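Local coordinates for pectate lyase/Amb allergen (Acidovorax citrulli, PDB 4HWV), which probably cleaves pectate, the de-esterified polygalacturonan of plant cell walls, as a secreted calcium-binding lyase of polysaccharide lyase family 1, at residues W134-V140 with Q211-T215; P164-L170 with V192-R198; D246-H252 with S360-P364; S316-R320 with F415-E419. All blocks are in the same frame, centred on the assembly; numbering follows the deposited sequence.

Contact 1 of 4, residues W134-V140 with Q211-T215; sequences WGNARTV and QWDPT
Pro214 pushes its ring into a pocket walled by Trp134, Gly135, Arg138 and Val140, and its ring carbons meet different walls of the loop. CG comes obliquely to the indole of Trp134, 3.6 Å from CD1; CB lies 3.4 Å from the carbonyl oxygen of Gly135; CD reaches CG1 of Val140, whose side chain crosses the proline at about a right angle. The indole is held in place from its own segment. With Trp134 CG anti to the backbone N (chi1 -172°), the ring lies back over residues 138-139 of its own loop, so that NE1 donates to the carbonyl O of Arg138 (3.1 Å), from above that carbonyl plane. The Arg138 guanidinium lies over one indole face, with CZ2 of Trp134 beneath its centre, while Val140 CG1 flanks the opposite face. Both segments belong to loops that stand out from the parallel beta-helix of the lyase: 211-215 includes a strand paired antiparallel with 221-223, and 134-140 joins helix 131-134 to helix 143-159. Asn136 makes the direct hydrogen bond across them, ND2 to Pro214 O at 3.0 Å and nearly straight (176°), with the acceptor in its amide plane; OD1 of the same amide bonds His263. Thr215 spreads its two branches. CG2 packs against the backbone of residues 136-139, whereas OG1 donates to OD1 of Asp213 at 2.8 Å, an oxygen that also receives Thr215 N in an Asx turn. Water 1 carries a further link, donating to Gly135 O and accepting from Trp212 NE1, 2.9 Å away in the plane of its indole.

Contact 2 of 4, residues P164-L170 with V192-R198; sequences PDNTSLL and VANIVIR
Strands 167-170 and 192-198 run parallel, their axes 4.7 Å apart and 2° from alignment, with Thr167 facing Ile195 and Leu170 facing Arg198. The regular ladder includes Val196 N to Thr167 O, Leu169 N to Val196 O and Arg198 N to Leu169 O, each 2.9 Å. On one face Leu169 and Ile197 lie side by side, CD1 of the first 4.2 Å from CG1 of the second, and both touch Leu183 of strand 182-185. Such stacking of like residues from neighbouring coils is characteristic of the right-handed parallel beta-helix, and strand 79-83 continues the ladder beyond 167-170. On the other face Leu170 CD2 rests along the CB-CG-CD stem of Arg198, whose guanidinium leads away to Asp19 O and Asp240. Where the strands begin, Asn194 CG stands anti to the backbone N (chi1 -167°), from where ND2 donates to Asn166 OD1 (2.9 Å). The bond lies in the carbonyl plane on a lone pair, although the two amides are turned 76° apart; Asn194 OD1 is taken by the backbone N of Thr34 and Gly35. Asp165 OD2 accepts from Ala193 N at 3.0 Å, met from above the carboxylate plane, while OD1 of Asp165 lies against Val192 CG1.

Contact 3 of 4, residues D246-H252 with S360-P364; sequences DGDRHDH and SADYP
Asp246 opens a type II' turn in a loop leaving strand 243-245 of the parallel beta-helix, and its carboxylate meets the phenol of Tyr363 from the loop after strand 345-356. Tyr363 OH donates to Asp246 OD2 at 2.6 Å, a bond weak in geometry; OD1 of Asp246 is taken by His300. Within the turn, Asp248 reaches across the subunit interface to His250 of the second subunit. The turn closes through Arg249 N to Asp246 O, and the Arg249 side chain departs to Asp204 and the ring of Phe206. His250 comes next and meets two residues at once. CG stands anti to the carbonyl carbon (chi1 -70°), directing the imidazole to the 360-364 loop, where ND1 donates to Asp362 OD2 at 2.7 Å and 165°. The carboxylate oxygen lies near the ring plane and uses its anti lone pair, even though carboxylate and imidazole planes stand 83° apart. Over one face of the same imidazole comes Tyr363 CE2, giving an edge-to-face pair with centroids 5.2 Å apart. Asp251 returns to the phenol: its backbone N donates to Tyr363 OH at 3.0 Å, so that hydroxyl both gives and receives. OD2 of Asp251 lies at the tyrosine ring edge, while OD1 and OD2 bond His277 and Gln275. Finally, Asp362 OD1 lies over one face of the His252 ring, offset toward its rim, and His252 ND1 is hydrogen-bonded to Asp248 of the second subunit. Water 3, which accepts from His252 N, donates to Asp362 O at 2.6 Å and sits over the centre of one Tyr363 ring face.

Contact 4 of 4, residues S316-R320 with F415-E419; sequences SGNPR and FSASE
OE2 of Glu419 is held by two donors on its two lone pairs: Arg320 NH2 arrives on the syn side at 2.9 Å and Ser416 OG on the anti side at 2.7 Å. The other oxygen, OE1, takes Arg320 NE on its syn lone pair at 2.7 Å. The guanidinium thus grips the carboxylate side-on, one nitrogen to each oxygen, in a salt bridge whose bonds are nearly straight (173° and 170°) and whose two groups lie 18° from coplanar. The extended Arg320 chain, from CG to NE, carries the charge across to the 415-419 segment. Water 5 donates to OE1 as well and links it to Pro319 O.

Phe415 packs beside this pair. Its ring stands perpendicular to the guanidinium: the ring edge meets the cation's face, with CD1 3.6 Å from Arg320 CZ. Over one ring face lies Pro319, with CD 3.4 Å from the centroid and almost on the ring normal, a CH-pi contact. Asn318 OD1 approaches Phe415 CE1 at 3.5 Å and also accepts from Arg320 N, forming an Asx turn. Pro319 CB packs against Glu419 O, which also receives Lys376 NZ.

Ser416 occupies the N-cap position of the short, weakly bonded helix at 417-419. Its hydroxyl weakly accepts from Glu419 N while donating to the carboxylate of that same residue, so the salt-bridged glutamate is also tied to the N-cap serine of its helix.

How the contacts relate
Following the chain from the N terminus, residues 134-140 open the loop that contact 1 closes at 211-215, tying two excursions outside the beta-helix together. Contact 2 is nested inside that loop, pairing strands of successive coils about 39 Å away, centre to centre, on the opposite side of the chain's centre. Contact 3 opens only after contact 1 has closed; its segments, 246-252 and 360-364, are 108 residues apart at their closest ends, and it joins loops from separate coils near the subunit interface. Before it closes, segment 316-320 begins contact 4, whose partner at 415-419 follows, so these two cross. Contact 4 binds a late helical segment to a loop between strands 302-306 and 324-327.

Contact 1 of 4, residues W134-V140 with Q211-T215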
# COMPACT_ATOMS: atom_id res chain seq x y z
N TRP A 134 -8.61 -19.48 -25.93
CA TRP A 134 -9.95 -18.97 -26.24
C TRP A 134 -9.97 -18.11 -27.49
O TRP A 134 -11.00 -17.96 -28.14
CB TRP A 134 -10.46 -18.13 -25.07
CG TRP A 134 -11.89 -17.71 -25.17
CD1 TRP A 134 -12.36 -16.51 -25.61
CD2 TRP A 134 -13.04 -18.50 -24.82
NE1 TRP A 134 -13.75 -16.50 -25.55
CE2 TRP A 134 -14.19 -17.71 -25.08
CE3 TRP A 134 -13.22 -19.81 -24.34
CZ2 TRP A 134 -15.49 -18.17 -24.86
CZ3 TRP A 134 -14.52 -20.26 -24.11
CH2 TRP A 134 -15.64 -19.45 -24.38
N GLY A 135 -8.82 -17.53 -27.83
CA GLY A 135 -8.75 -16.53 -28.87
C GLY A 135 -9.39 -15.21 -28.45
O GLY A 135 -9.68 -14.98 -27.26
N ASN A 136 -9.64 -14.36 -29.44
CA ASN A 136 -10.10 -13.01 -29.20
C ASN A 136 -11.35 -12.66 -30.01
O ASN A 136 -11.75 -11.49 -30.10
CB ASN A 136 -8.98 -12.03 -29.51
CG ASN A 136 -7.79 -12.23 -28.61
OD1 ASN A 136 -6.86 -12.97 -28.93
ND2 ASN A 136 -7.81 -11.59 -27.45
N ALA A 137 -11.99 -13.68 -30.56
CA ALA A 137 -13.11 -13.47 -31.46
C ALA A 137 -14.46 -13.41 -30.76
O ALA A 137 -15.46 -13.06 -31.39
CB ALA A 137 -13.13 -14.54 -32.54
N ARG A 138 -14.49 -13.74 -29.47
CA ARG A 138 -15.74 -13.65 -28.74
C ARG A 138 -15.47 -13.43 -27.27
O ARG A 138 -14.38 -13.73 -26.78
CB ARG A 138 -16.57 -14.93 -28.94
CG ARG A 138 -15.87 -16.18 -28.45
CD ARG A 138 -16.69 -17.44 -28.74
NE ARG A 138 -15.98 -18.65 -28.31
CZ ARG A 138 -16.57 -19.74 -27.83
NH1 ARG A 138 -17.89 -19.78 -27.69
NH2 ARG A 138 -15.84 -20.78 -27.46
N THR A 139 -16.47 -12.90 -26.59
CA THR A 139 -16.43 -12.71 -25.15
C THR A 139 -16.41 -14.07 -24.45
O THR A 139 -16.72 -15.10 -25.05
CB THR A 139 -17.66 -11.92 -24.71
OG1 THR A 139 -18.83 -12.58 -25.19
CG2 THR A 139 -17.61 -10.50 -25.31
N VAL A 140 -16.01 -14.09 -23.18
CA VAL A 140 -15.93 -15.35 -22.47
C VAL A 140 -17.30 -15.84 -22.05
O VAL A 140 -18.22 -15.04 -21.80
CB VAL A 140 -14.98 -15.28 -21.24
CG1 VAL A 140 -13.56 -14.96 -21.67
CG2 VAL A 140 -15.48 -14.24 -20.22
N GLN A 211 -12.80 -9.50 -14.76
CA GLN A 211 -13.18 -10.31 -15.89
C GLN A 211 -12.19 -10.09 -17.00
O GLN A 211 -11.80 -8.96 -17.29
CB GLN A 211 -14.56 -9.89 -16.39
CG GLN A 211 -15.08 -10.71 -17.57
CD GLN A 211 -16.27 -10.04 -18.23
OE1 GLN A 211 -16.16 -8.89 -18.68
NE2 GLN A 211 -17.41 -10.73 -18.26
N TRP A 212 -11.79 -11.18 -17.65
CA TRP A 212 -11.01 -11.06 -18.87
C TRP A 212 -11.97 -10.88 -20.06
O TRP A 212 -12.85 -11.72 -20.28
CB TRP A 212 -10.13 -12.29 -19.09
CG TRP A 212 -9.40 -12.28 -20.41
CD1 TRP A 212 -9.62 -13.12 -21.46
CD2 TRP A 212 -8.32 -11.41 -20.81
NE1 TRP A 212 -8.77 -12.81 -22.50
CE2 TRP A 212 -7.95 -11.78 -22.12
CE3 TRP A 212 -7.64 -10.36 -20.18
CZ2 TRP A 212 -6.94 -11.13 -22.82
CZ3 TRP A 212 -6.62 -9.71 -20.88
CH2 TRP A 212 -6.29 -10.10 -22.20
N ASP A 213 -11.84 -9.78 -20.79
CA ASP A 213 -12.66 -9.59 -21.98
C ASP A 213 -11.73 -9.68 -23.17
O ASP A 213 -11.02 -8.72 -23.47
CB ASP A 213 -13.36 -8.23 -21.97
CG ASP A 213 -14.22 -8.02 -23.22
OD1 ASP A 213 -14.19 -8.84 -24.17
OD2 ASP A 213 -14.95 -7.01 -23.24
N PRO A 214 -11.73 -10.84 -23.87
CA PRO A 214 -10.83 -11.03 -25.02
C PRO A 214 -11.01 -9.98 -26.13
O PRO A 214 -10.09 -9.77 -26.90
CB PRO A 214 -11.23 -12.41 -25.57
CG PRO A 214 -11.91 -13.11 -24.41
CD PRO A 214 -12.57 -12.02 -23.60
N THR A 215 -12.19 -9.37 -26.22
CA THR A 215 -12.51 -8.45 -27.30
C THR A 215 -12.20 -6.99 -26.97
O THR A 215 -12.20 -6.15 -27.87
CB THR A 215 -13.99 -8.59 -27.77
OG1 THR A 215 -14.88 -8.07 -26.76
CG2 THR A 215 -14.34 -10.05 -28.04
O HOH W 1 -8.52 -14.69 -24.67
O HOH W 2 -15.51 -11.42 -21.99

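Contact 2 of 4, residues P164-L170 with V192-R198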
# COMPACT_ATOMS: atom_id res chain seq x y z
N PRO A 164 -28.90 7.79 -0.67
CA PRO A 164 -30.17 8.42 -1.07
C PRO A 164 -30.11 9.95 -1.07
O PRO A 164 -29.09 10.55 -0.76
CB PRO A 164 -31.13 7.94 0.03
CG PRO A 164 -30.24 7.96 1.27
CD PRO A 164 -28.88 7.46 0.77
N ASP A 165 -31.23 10.57 -1.42
CA ASP A 165 -31.35 12.03 -1.48
C ASP A 165 -30.99 12.70 -0.18
O ASP A 165 -31.17 12.13 0.91
CB ASP A 165 -32.80 12.44 -1.79
CG ASP A 165 -33.34 11.77 -3.03
OD1 ASP A 165 -33.57 10.54 -3.00
OD2 ASP A 165 -33.55 12.47 -4.04
N ASN A 166 -30.52 13.93 -0.29
CA ASN A 166 -30.40 14.81 0.87
C ASN A 166 -29.50 14.22 1.94
O ASN A 166 -29.84 14.18 3.12
CB ASN A 166 -31.78 15.16 1.44
CG ASN A 166 -32.70 15.76 0.40
OD1 ASN A 166 -32.33 16.70 -0.30
ND2 ASN A 166 -33.91 15.23 0.30
N THR A 167 -28.32 13.77 1.51
CA THR A 167 -27.39 13.11 2.40
C THR A 167 -26.08 13.84 2.46
O THR A 167 -25.50 14.17 1.41
CB THR A 167 -27.13 11.67 1.90
OG1 THR A 167 -28.36 10.95 1.88
CG2 THR A 167 -26.14 10.94 2.82
N SER A 168 -25.59 14.07 3.67
CA SER A 168 -24.21 14.47 3.89
C SER A 168 -23.42 13.36 4.56
O SER A 168 -23.86 12.80 5.57
CB SER A 168 -24.14 15.72 4.78
OG SER A 168 -24.71 16.82 4.08
N LEU A 169 -22.26 13.04 3.98
CA LEU A 169 -21.29 12.14 4.58
C LEU A 169 -20.10 13.01 4.95
O LEU A 169 -19.44 13.57 4.05
CB LEU A 169 -20.85 11.04 3.61
CG LEU A 169 -21.96 10.11 3.14
CD1 LEU A 169 -21.47 9.21 2.02
CD2 LEU A 169 -22.48 9.27 4.26
N LEU A 170 -19.82 13.12 6.25
CA LEU A 170 -18.84 14.10 6.73
C LEU A 170 -17.84 13.38 7.63
O LEU A 170 -18.20 12.87 8.68
CB LEU A 170 -19.53 15.24 7.51
CG LEU A 170 -20.58 16.03 6.71
CD1 LEU A 170 -21.28 17.03 7.63
CD2 LEU A 170 -20.03 16.76 5.48
N VAL A 192 -31.61 10.10 -7.37
CA VAL A 192 -31.53 10.92 -6.18
C VAL A 192 -30.98 12.30 -6.51
O VAL A 192 -30.44 12.53 -7.59
CB VAL A 192 -30.59 10.28 -5.11
CG1 VAL A 192 -31.10 8.88 -4.73
CG2 VAL A 192 -29.15 10.23 -5.62
N ALA A 193 -31.09 13.21 -5.56
CA ALA A 193 -30.48 14.52 -5.69
C ALA A 193 -29.94 14.97 -4.35
O ALA A 193 -30.43 14.53 -3.30
CB ALA A 193 -31.49 15.55 -6.20
N ASN A 194 -28.96 15.86 -4.40
CA ASN A 194 -28.57 16.70 -3.26
C ASN A 194 -27.71 15.95 -2.23
O ASN A 194 -28.18 15.60 -1.14
CB ASN A 194 -29.79 17.35 -2.62
CG ASN A 194 -29.40 18.44 -1.67
OD1 ASN A 194 -28.37 19.11 -1.89
ND2 ASN A 194 -30.19 18.64 -0.61
N ILE A 195 -26.45 15.72 -2.59
CA ILE A 195 -25.54 14.92 -1.77
C ILE A 195 -24.23 15.67 -1.58
O ILE A 195 -23.70 16.26 -2.53
CB ILE A 195 -25.28 13.54 -2.44
CG1 ILE A 195 -26.56 12.69 -2.38
CG2 ILE A 195 -24.11 12.82 -1.77
CD1 ILE A 195 -26.53 11.47 -3.31
N VAL A 196 -23.74 15.69 -0.33
CA VAL A 196 -22.48 16.34 0.01
C VAL A 196 -21.58 15.30 0.68
O VAL A 196 -22.02 14.57 1.58
CB VAL A 196 -22.72 17.53 0.97
CG1 VAL A 196 -21.38 18.02 1.57
CG2 VAL A 196 -23.48 18.65 0.26
N ILE A 197 -20.31 15.24 0.24
CA ILE A 197 -19.36 14.28 0.79
C ILE A 197 -18.07 15.04 1.09
O ILE A 197 -17.49 15.63 0.17
CB ILE A 197 -19.08 13.11 -0.22
CG1 ILE A 197 -20.39 12.35 -0.52
CG2 ILE A 197 -18.01 12.17 0.31
CD1 ILE A 197 -20.27 11.34 -1.64
N ARG A 198 -17.65 15.09 2.36
CA ARG A 198 -16.47 15.88 2.75
C ARG A 198 -15.62 15.19 3.81
O ARG A 198 -16.13 14.46 4.65
CB ARG A 198 -16.87 17.24 3.33
CG ARG A 198 -17.87 18.00 2.49
CD ARG A 198 -18.20 19.33 3.14
NE ARG A 198 -17.16 20.33 2.94
CZ ARG A 198 -17.16 21.52 3.52
NH1 ARG A 198 -18.09 21.81 4.44
NH2 ARG A 198 -16.23 22.40 3.20

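Contact 3 of 4, residues D246-H252 with S360-P364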
# COMPACT_ATOMS: atom_id res chain seq x y z
N ASP A 246 -5.69 4.31 -4.49
CA ASP A 246 -5.75 2.85 -4.48
C ASP A 246 -5.20 2.24 -3.19
O ASP A 246 -4.91 1.04 -3.14
CB ASP A 246 -5.02 2.26 -5.69
CG ASP A 246 -5.79 2.46 -6.99
OD1 ASP A 246 -6.98 2.86 -6.92
OD2 ASP A 246 -5.20 2.20 -8.07
N GLY A 247 -5.07 3.06 -2.14
CA GLY A 247 -4.54 2.56 -0.88
C GLY A 247 -3.19 1.90 -1.08
O GLY A 247 -2.36 2.39 -1.84
N ASP A 248 -2.98 0.76 -0.42
CA ASP A 248 -1.69 0.08 -0.50
C ASP A 248 -1.73 -1.14 -1.42
O ASP A 248 -0.87 -2.01 -1.31
CB ASP A 248 -1.17 -0.29 0.90
CG ASP A 248 -1.95 -1.42 1.53
OD1 ASP A 248 -3.10 -1.68 1.08
OD2 ASP A 248 -1.42 -2.07 2.46
N ARG A 249 -2.72 -1.22 -2.31
CA ARG A 249 -2.71 -2.23 -3.36
C ARG A 249 -2.63 -1.54 -4.71
O ARG A 249 -3.62 -1.42 -5.44
CB ARG A 249 -3.94 -3.14 -3.27
CG ARG A 249 -3.82 -4.16 -2.14
CD ARG A 249 -4.94 -5.20 -2.14
NE ARG A 249 -6.21 -4.57 -1.79
CZ ARG A 249 -7.33 -5.25 -1.55
NH1 ARG A 249 -7.36 -6.59 -1.66
NH2 ARG A 249 -8.41 -4.59 -1.17
N HIS A 250 -1.43 -1.09 -5.06
CA HIS A 250 -1.21 -0.45 -6.34
C HIS A 250 -1.24 -1.48 -7.46
O HIS A 250 -0.85 -2.64 -7.27
CB HIS A 250 0.13 0.27 -6.36
CG HIS A 250 0.17 1.49 -5.50
ND1 HIS A 250 1.24 2.35 -5.48
CD2 HIS A 250 -0.75 2.01 -4.65
CE1 HIS A 250 0.99 3.35 -4.64
NE2 HIS A 250 -0.21 3.16 -4.13
N ASP A 251 -1.66 -1.03 -8.64
CA ASP A 251 -1.79 -1.91 -9.80
C ASP A 251 -0.50 -2.64 -10.16
O ASP A 251 -0.53 -3.74 -10.69
CB ASP A 251 -2.26 -1.11 -11.01
CG ASP A 251 -3.64 -0.55 -10.84
OD1 ASP A 251 -4.35 -0.94 -9.88
OD2 ASP A 251 -4.02 0.31 -11.66
N HIS A 252 0.62 -1.99 -9.86
CA HIS A 252 1.94 -2.56 -10.10
C HIS A 252 2.11 -3.94 -9.45
O HIS A 252 2.91 -4.76 -9.93
CB HIS A 252 2.99 -1.56 -9.58
CG HIS A 252 4.39 -1.82 -10.04
ND1 HIS A 252 5.29 -2.57 -9.30
CD2 HIS A 252 5.07 -1.40 -11.14
CE1 HIS A 252 6.45 -2.61 -9.93
NE2 HIS A 252 6.34 -1.90 -11.04
N SER A 360 8.87 3.28 -15.13
CA SER A 360 9.05 2.41 -13.98
C SER A 360 8.23 2.82 -12.76
O SER A 360 8.17 2.08 -11.79
CB SER A 360 10.54 2.31 -13.60
OG SER A 360 11.00 3.50 -12.98
N ALA A 361 7.61 4.01 -12.81
CA ALA A 361 6.74 4.48 -11.74
C ALA A 361 5.52 3.57 -11.58
O ALA A 361 5.16 2.83 -12.49
CB ALA A 361 6.30 5.92 -12.00
N ASP A 362 4.86 3.63 -10.43
CA ASP A 362 3.67 2.79 -10.22
C ASP A 362 2.52 3.18 -11.13
O ASP A 362 1.80 2.32 -11.68
CB ASP A 362 3.21 2.83 -8.77
CG ASP A 362 3.92 1.82 -7.90
OD1 ASP A 362 4.89 1.17 -8.38
OD2 ASP A 362 3.51 1.67 -6.73
N TYR A 363 2.34 4.49 -11.33
CA TYR A 363 1.26 5.00 -12.16
C TYR A 363 1.83 6.03 -13.12
O TYR A 363 1.54 7.22 -13.02
CB TYR A 363 0.16 5.62 -11.30
CG TYR A 363 -0.57 4.60 -10.46
CD1 TYR A 363 -1.58 3.81 -11.02
CD2 TYR A 363 -0.26 4.44 -9.11
CE1 TYR A 363 -2.27 2.88 -10.26
CE2 TYR A 363 -0.93 3.50 -8.33
CZ TYR A 363 -1.94 2.73 -8.90
OH TYR A 363 -2.63 1.79 -8.16
N PRO A 364 2.67 5.58 -14.07
CA PRO A 364 3.26 6.56 -14.99
C PRO A 364 2.18 7.31 -15.76
O PRO A 364 1.19 6.72 -16.18
CB PRO A 364 4.10 5.69 -15.96
CG PRO A 364 4.23 4.36 -15.28
CD PRO A 364 2.98 4.19 -14.44
O HOH W 3 0.46 0.88 -9.95
O HOH W 4 8.71 -0.85 -12.13

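Contact 4 of 4, residues S316-R320 with F415-E419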
# COMPACT_ATOMS: atom_id res chain seq x y z
N SER A 316 -27.61 7.12 -21.82
CA SER A 316 -26.20 7.03 -21.47
C SER A 316 -25.23 7.90 -22.29
O SER A 316 -24.03 7.92 -22.02
CB SER A 316 -25.73 5.57 -21.49
OG SER A 316 -25.95 4.99 -22.76
N GLY A 317 -25.73 8.63 -23.27
CA GLY A 317 -24.88 9.52 -24.06
C GLY A 317 -25.63 10.81 -24.31
O GLY A 317 -25.95 11.16 -25.45
N ASN A 318 -25.89 11.53 -23.22
CA ASN A 318 -26.84 12.63 -23.23
C ASN A 318 -26.13 13.94 -22.94
O ASN A 318 -25.64 14.14 -21.83
CB ASN A 318 -27.93 12.35 -22.18
CG ASN A 318 -29.06 13.35 -22.20
OD1 ASN A 318 -28.89 14.51 -22.60
ND2 ASN A 318 -30.24 12.90 -21.76
N PRO A 319 -26.05 14.82 -23.95
CA PRO A 319 -25.32 16.09 -23.79
C PRO A 319 -26.04 17.11 -22.92
O PRO A 319 -25.55 18.23 -22.79
CB PRO A 319 -25.19 16.61 -25.22
CG PRO A 319 -26.39 16.06 -25.91
CD PRO A 319 -26.63 14.69 -25.30
N ARG A 320 -27.17 16.73 -22.34
CA ARG A 320 -27.86 17.57 -21.35
C ARG A 320 -27.53 17.16 -19.91
O ARG A 320 -27.95 17.80 -18.95
CB ARG A 320 -29.37 17.54 -21.62
CG ARG A 320 -29.66 18.02 -23.03
CD ARG A 320 -31.08 17.82 -23.50
NE ARG A 320 -31.20 18.35 -24.85
CZ ARG A 320 -32.18 18.06 -25.70
NH1 ARG A 320 -33.15 17.23 -25.34
NH2 ARG A 320 -32.18 18.60 -26.93
N PHE A 415 -30.60 15.15 -30.40
CA PHE A 415 -30.47 16.37 -29.61
C PHE A 415 -30.42 17.58 -30.54
O PHE A 415 -31.45 17.99 -31.07
CB PHE A 415 -29.25 16.25 -28.67
CG PHE A 415 -29.36 15.09 -27.73
CD1 PHE A 415 -30.18 15.16 -26.61
CD2 PHE A 415 -28.72 13.89 -28.01
CE1 PHE A 415 -30.32 14.07 -25.76
CE2 PHE A 415 -28.85 12.79 -27.17
CZ PHE A 415 -29.65 12.88 -26.04
N SER A 416 -29.23 18.14 -30.76
CA SER A 416 -29.07 19.22 -31.75
C SER A 416 -27.61 19.33 -32.14
O SER A 416 -26.75 18.84 -31.43
CB SER A 416 -29.57 20.56 -31.21
OG SER A 416 -28.83 20.96 -30.08
N ALA A 417 -27.34 19.98 -33.26
CA ALA A 417 -25.96 20.14 -33.71
C ALA A 417 -25.07 20.81 -32.67
O ALA A 417 -23.97 20.33 -32.39
CB ALA A 417 -25.90 20.90 -35.03
N SER A 418 -25.54 21.91 -32.07
CA SER A 418 -24.72 22.61 -31.08
C SER A 418 -24.47 21.74 -29.85
O SER A 418 -23.37 21.71 -29.31
CB SER A 418 -25.34 23.95 -30.67
OG SER A 418 -26.62 23.79 -30.08
N GLU A 419 -25.49 21.01 -29.41
CA GLU A 419 -25.34 20.15 -28.23
C GLU A 419 -24.44 18.95 -28.52
O GLU A 419 -23.94 18.32 -27.60
CB GLU A 419 -26.69 19.67 -27.74
CG GLU A 419 -27.59 20.78 -27.23
CD GLU A 419 -28.95 20.25 -26.81
OE1 GLU A 419 -29.12 19.93 -25.61
OE2 GLU A 419 -29.84 20.14 -27.69
O HOH W 5 -27.17 20.40 -23.81